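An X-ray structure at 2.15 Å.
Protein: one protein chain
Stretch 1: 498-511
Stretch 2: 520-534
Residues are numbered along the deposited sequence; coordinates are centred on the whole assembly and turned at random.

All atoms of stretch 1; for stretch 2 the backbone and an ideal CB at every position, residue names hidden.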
# COMPACT_ATOMS: atom_id res chain seq x y z
N ALA A 498 -7.62 21.00 18.20
CA ALA A 498 -7.42 20.81 19.63
C ALA A 498 -7.38 19.28 19.80
O ALA A 498 -8.37 18.58 19.56
CB ALA A 498 -8.58 21.42 20.42
N LEU A 499 -6.23 18.77 20.19
CA LEU A 499 -6.07 17.34 20.36
C LEU A 499 -6.45 16.87 21.76
O LEU A 499 -6.29 17.60 22.75
CB LEU A 499 -4.62 16.94 20.08
CG LEU A 499 -3.99 17.27 18.72
CD1 LEU A 499 -4.94 16.84 17.61
CD2 LEU A 499 -3.68 18.74 18.62
N PRO A 500 -6.97 15.64 21.88
CA PRO A 500 -7.32 15.20 23.22
C PRO A 500 -6.05 15.23 24.09
O PRO A 500 -4.94 15.41 23.57
CB PRO A 500 -7.88 13.79 23.00
CG PRO A 500 -7.39 13.40 21.62
CD PRO A 500 -7.41 14.68 20.86
N PRO A 501 -6.20 15.08 25.42
CA PRO A 501 -5.02 15.11 26.29
C PRO A 501 -3.98 14.04 25.94
O PRO A 501 -2.78 14.22 26.17
CB PRO A 501 -5.62 14.93 27.69
CG PRO A 501 -6.92 14.22 27.44
CD PRO A 501 -7.44 14.86 26.18
N GLU A 502 -4.45 12.94 25.37
CA GLU A 502 -3.57 11.86 24.95
C GLU A 502 -4.00 11.40 23.57
O GLU A 502 -5.20 11.23 23.31
CB GLU A 502 -3.66 10.68 25.91
CG GLU A 502 -2.49 10.55 26.87
CD GLU A 502 -2.39 9.13 27.40
OE1 GLU A 502 -1.49 8.84 28.23
OE2 GLU A 502 -3.22 8.29 26.97
N VAL A 503 -3.03 11.19 22.70
CA VAL A 503 -3.33 10.74 21.34
C VAL A 503 -2.50 9.54 20.89
O VAL A 503 -1.49 9.18 21.50
CB VAL A 503 -3.07 11.87 20.31
CG1 VAL A 503 -3.97 13.06 20.57
CG2 VAL A 503 -1.62 12.29 20.36
N GLU A 504 -2.97 8.93 19.82
CA GLU A 504 -2.29 7.81 19.19
C GLU A 504 -2.15 8.28 17.75
O GLU A 504 -3.07 8.89 17.21
CB GLU A 504 -3.16 6.56 19.24
CG GLU A 504 -2.69 5.58 20.27
CD GLU A 504 -3.55 4.36 20.33
OE1 GLU A 504 -3.04 3.37 20.89
OE2 GLU A 504 -4.71 4.38 19.84
N VAL A 505 -1.02 8.01 17.13
CA VAL A 505 -0.78 8.43 15.75
C VAL A 505 -0.19 7.32 14.91
O VAL A 505 0.74 6.65 15.35
CB VAL A 505 0.24 9.58 15.67
CG1 VAL A 505 0.54 9.89 14.18
CG2 VAL A 505 -0.30 10.82 16.39
N ALA A 506 -0.74 7.14 13.70
CA ALA A 506 -0.23 6.17 12.75
C ALA A 506 0.47 7.08 11.76
O ALA A 506 -0.19 7.87 11.07
CB ALA A 506 -1.35 5.45 12.08
N GLY A 507 1.79 7.01 11.66
CA GLY A 507 2.45 7.93 10.75
C GLY A 507 3.62 7.47 9.92
O GLY A 507 4.27 6.48 10.24
N LEU A 508 3.89 8.23 8.87
CA LEU A 508 4.99 7.95 7.95
C LEU A 508 6.25 8.69 8.42
O LEU A 508 6.20 9.90 8.67
CB LEU A 508 4.62 8.44 6.54
CG LEU A 508 3.39 7.77 5.93
CD1 LEU A 508 2.76 8.66 4.82
CD2 LEU A 508 3.83 6.39 5.37
N LEU A 509 7.36 7.97 8.52
CA LEU A 509 8.62 8.58 8.92
C LEU A 509 9.06 9.39 7.70
O LEU A 509 9.27 8.83 6.62
CB LEU A 509 9.69 7.52 9.20
CG LEU A 509 10.77 7.84 10.26
CD1 LEU A 509 12.03 7.16 9.85
CD2 LEU A 509 10.99 9.34 10.48
N SER A 510 9.23 10.69 7.87
CA SER A 510 9.60 11.52 6.73
C SER A 510 10.93 12.24 6.87
O SER A 510 11.34 12.63 7.98
CB SER A 510 8.51 12.56 6.50
OG SER A 510 7.24 11.98 6.72
N GLU A 511 11.60 12.42 5.73
CA GLU A 511 12.86 13.16 5.68
C GLU A 511 12.45 14.42 4.93
O GLU A 511 12.27 14.38 3.71
CB GLU A 511 13.92 12.41 4.88
CG GLU A 511 15.28 13.15 4.81
CD GLU A 511 16.37 12.35 4.08
OE1 GLU A 511 16.26 12.19 2.85
OE2 GLU A 511 17.33 11.88 4.73
N UNK A 520 13.90 15.01 10.34
CA UNK A 520 13.19 13.74 10.40
C UNK A 520 11.96 13.87 11.23
O UNK A 520 12.02 13.99 12.44
CB UNK A 520 14.08 12.63 10.96
N UNK A 521 10.82 13.84 10.57
CA UNK A 521 9.56 14.05 11.26
C UNK A 521 8.54 13.03 10.83
O UNK A 521 8.81 12.19 9.98
CB UNK A 521 9.03 15.46 11.01
N UNK A 522 7.35 13.12 11.41
CA UNK A 522 6.30 12.19 11.07
C UNK A 522 5.09 12.90 10.49
O UNK A 522 4.63 13.92 11.01
CB UNK A 522 5.90 11.38 12.30
N UNK A 523 4.61 12.37 9.38
CA UNK A 523 3.45 12.90 8.71
C UNK A 523 2.35 11.95 9.14
O UNK A 523 2.36 10.78 8.77
CB UNK A 523 3.62 12.99 7.19
N UNK A 524 1.41 12.45 9.92
CA UNK A 524 0.33 11.60 10.40
C UNK A 524 -0.68 11.23 9.30
O UNK A 524 -1.13 12.10 8.57
CB UNK A 524 -0.40 12.30 11.55
N UNK A 525 -1.02 9.94 9.18
CA UNK A 525 -2.02 9.49 8.22
C UNK A 525 -3.32 9.32 9.01
O UNK A 525 -4.42 9.53 8.48
CB UNK A 525 -1.60 8.20 7.52
N UNK A 526 -3.21 8.90 10.27
CA UNK A 526 -4.41 8.82 11.10
C UNK A 526 -3.99 9.24 12.50
O UNK A 526 -2.83 9.09 12.88
CB UNK A 526 -5.03 7.42 11.09
N UNK A 527 -4.95 9.79 13.23
CA UNK A 527 -4.71 10.29 14.58
C UNK A 527 -6.00 10.13 15.39
O UNK A 527 -7.10 10.38 14.87
CB UNK A 527 -4.25 11.75 14.56
N UNK A 528 -5.87 9.72 16.66
CA UNK A 528 -7.05 9.50 17.50
C UNK A 528 -6.79 9.43 19.01
O UNK A 528 -5.66 9.36 19.47
CB UNK A 528 -7.73 8.20 17.06
N UNK A 529 -7.88 9.47 19.77
CA UNK A 529 -7.79 9.32 21.21
C UNK A 529 -7.53 7.83 21.29
O UNK A 529 -8.12 7.06 20.54
CB UNK A 529 -9.03 9.79 21.98
N UNK A 530 -6.63 7.39 22.18
CA UNK A 530 -6.32 5.95 22.29
C UNK A 530 -7.56 5.06 22.32
O UNK A 530 -8.56 5.41 22.92
CB UNK A 530 -5.50 5.69 23.55
N UNK A 531 -7.49 3.92 21.65
CA UNK A 531 -8.63 3.01 21.62
C UNK A 531 -8.18 1.56 21.48
O UNK A 531 -7.00 1.23 21.62
CB UNK A 531 -9.57 3.38 20.47
N UNK A 532 -9.15 0.70 21.18
CA UNK A 532 -8.88 -0.71 20.99
C UNK A 532 -7.69 -0.75 20.04
O UNK A 532 -7.62 0.05 19.10
CB UNK A 532 -10.09 -1.47 20.45
N UNK A 533 -6.77 -1.67 20.30
CA UNK A 533 -5.58 -1.81 19.47
C UNK A 533 -5.38 -3.30 19.25
O UNK A 533 -5.12 -4.02 20.19
CB UNK A 533 -4.35 -1.16 20.11
N UNK A 534 -5.52 -3.76 18.01
CA UNK A 534 -5.36 -5.17 17.71
C UNK A 534 -3.91 -5.62 17.62
O UNK A 534 -3.02 -4.84 17.27
CB UNK A 534 -6.07 -5.49 16.39

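Position 520 pairs with Glu-511 in a non-hydrogen-bonded antiparallel bridge, its CB on the same face as that carboxylate. A long donor, Lys, Arg or Tyr, could reach the acid. The residue is Tyr-520, in the m rotamer; its OH donates to Glu-511 OE2 across a very short 2.4 Å.

At 521, opposite Ser-510, the backbone does the work: Ser-510 N gives a 2.6 Å hydrogen bond to the position's O. The CB finds nothing of stretch 1 nearer than Ser-510 O at 4.7 Å, so many residues would suit. Glu-521 stands here, its carboxylate bonded elsewhere in the structure.

Position 522 faces Gly-507 and Leu-509, and the absent side chain at Gly-507 leaves a hollow. Beta-branched apolar residues fit strand angles of -119/132. Val-522 fills it, CG1 lying 3.6 Å from Gly-507 CA; an ideal CB on that glycine would clash with this methyl.

At 523 the CB points to the face of Leu-508 and Ser-510, 3.8 Å from Ser-510 OG. That hydroxyl already donates to Leu-508 O, so no polar partner is demanded. Gln-523 starts near the serine, then its end leads away.

Position 524 sets its CB 3.7 Å from Val-505 CG1, so a small apolar group suits it; Ala-524 makes that contact with its CB.

At 525 psi drops to -35 and the register slips by one, a beta bulge: Ala-506 O accepts from the N of 525 at 2.9 Å and also from the N of 526. Ala-506 CB and Leu-508 CD1 invite an apolar side chain. Val-525 answers both, CG2 to Ala-506 CB at 3.9 Å and CG1 to Leu-508 CD1 at 3.7 Å.

Position 526 meets only the small Ala-506 CB, leaving the choice broad. Asp-526 turns its end away, and OD1 accepts from the N of 527.

Position 527 shares a face with Val-505, and Leu-499 and Val-503 add apolar surface: Leu, Ile or Met would suit. Leu-527 places CD1 4.0 Å from Leu-499 CD1.

Position 528 pairs with Glu-504, whose carboxylate calls for a long cation. Arg-528, extended beyond a p chi1, forms a salt bridge, NE to Glu-504 OE2 at 3.0 Å, with NH2 adding a second bond to the same oxygen.

At 529 the CB grazes Pro-500 but points away overall, so long polar chains suit, among many; Lys-529 runs outward. Position 530 has phi -46, compatible with proline, and Pro-530 lays CD 3.2 Å from Glu-502 O. At 531 the N bonds weakly to Glu-504 OE2 and almost any side chain would suit; Glu-531 leads its end away. The CB at 532 reaches nothing, leaving Ala-532 unconstrained. Position 533 points toward Glu-504, where a donor or an apolar chain could fit; Leu-533 packs CD1 3.8 Å from Glu-504 OE1. Position 534 is out of reach and open to anything; it is Glu-534.

Stretch 2, residues 520-534: YEVQAVDLRKPEALE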
# COMPACT_ATOMS: atom_id res chain seq x y z
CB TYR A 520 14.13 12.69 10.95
CG TYR A 520 15.23 12.46 9.96
CD1 TYR A 520 15.08 11.52 8.94
CD2 TYR A 520 16.37 13.27 9.97
CE1 TYR A 520 16.03 11.40 7.94
CE2 TYR A 520 17.33 13.16 8.97
CZ TYR A 520 17.15 12.22 7.96
OH TYR A 520 18.08 12.11 6.96
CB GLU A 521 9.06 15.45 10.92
CG GLU A 521 10.16 16.49 11.04
CD GLU A 521 9.75 17.86 10.54
OE1 GLU A 521 9.84 18.81 11.34
OE2 GLU A 521 9.35 17.97 9.35
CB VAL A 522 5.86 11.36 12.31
CG1 VAL A 522 4.66 10.52 11.98
CG2 VAL A 522 7.00 10.45 12.73
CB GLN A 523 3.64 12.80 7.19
CG GLN A 523 2.47 13.33 6.37
CD GLN A 523 2.45 14.86 6.32
OE1 GLN A 523 3.50 15.49 6.14
NE2 GLN A 523 1.26 15.45 6.46
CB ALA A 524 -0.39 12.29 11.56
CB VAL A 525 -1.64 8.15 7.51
CG1 VAL A 525 -0.29 8.27 6.84
CG2 VAL A 525 -1.64 7.02 8.50
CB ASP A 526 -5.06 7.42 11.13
CG ASP A 526 -6.54 7.48 11.58
OD1 ASP A 526 -7.07 8.60 11.81
OD2 ASP A 526 -7.20 6.42 11.69
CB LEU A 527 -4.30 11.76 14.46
CG LEU A 527 -4.16 12.69 15.66
CD1 LEU A 527 -3.62 14.02 15.14
CD2 LEU A 527 -5.50 12.92 16.35
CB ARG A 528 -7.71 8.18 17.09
CG ARG A 528 -6.87 6.97 17.49
CD ARG A 528 -7.51 5.64 17.14
NE ARG A 528 -6.76 4.52 17.72
CZ ARG A 528 -7.12 3.24 17.61
NH1 ARG A 528 -8.22 2.91 16.95
NH2 ARG A 528 -6.38 2.29 18.17
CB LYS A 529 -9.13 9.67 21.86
CG LYS A 529 -9.30 9.18 23.30
CD LYS A 529 -10.66 9.59 23.87
CE LYS A 529 -10.84 9.11 25.30
NZ LYS A 529 -10.65 7.64 25.41
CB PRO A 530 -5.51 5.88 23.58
CG PRO A 530 -4.83 7.23 23.61
CD PRO A 530 -5.94 8.16 23.22
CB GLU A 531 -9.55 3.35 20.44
CG GLU A 531 -10.11 4.77 20.49
CD GLU A 531 -10.83 5.19 19.22
OE1 GLU A 531 -11.20 6.39 19.11
OE2 GLU A 531 -11.03 4.33 18.33
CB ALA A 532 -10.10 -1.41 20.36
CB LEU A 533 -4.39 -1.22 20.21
CG LEU A 533 -3.22 -0.64 19.41
CD1 LEU A 533 -2.08 -0.25 20.37
CD2 LEU A 533 -2.76 -1.66 18.38
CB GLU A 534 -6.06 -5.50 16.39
CG GLU A 534 -7.53 -5.15 16.36
CD GLU A 534 -8.33 -6.09 15.47
OE1 GLU A 534 -8.17 -6.03 14.22
OE2 GLU A 534 -9.12 -6.90 16.02
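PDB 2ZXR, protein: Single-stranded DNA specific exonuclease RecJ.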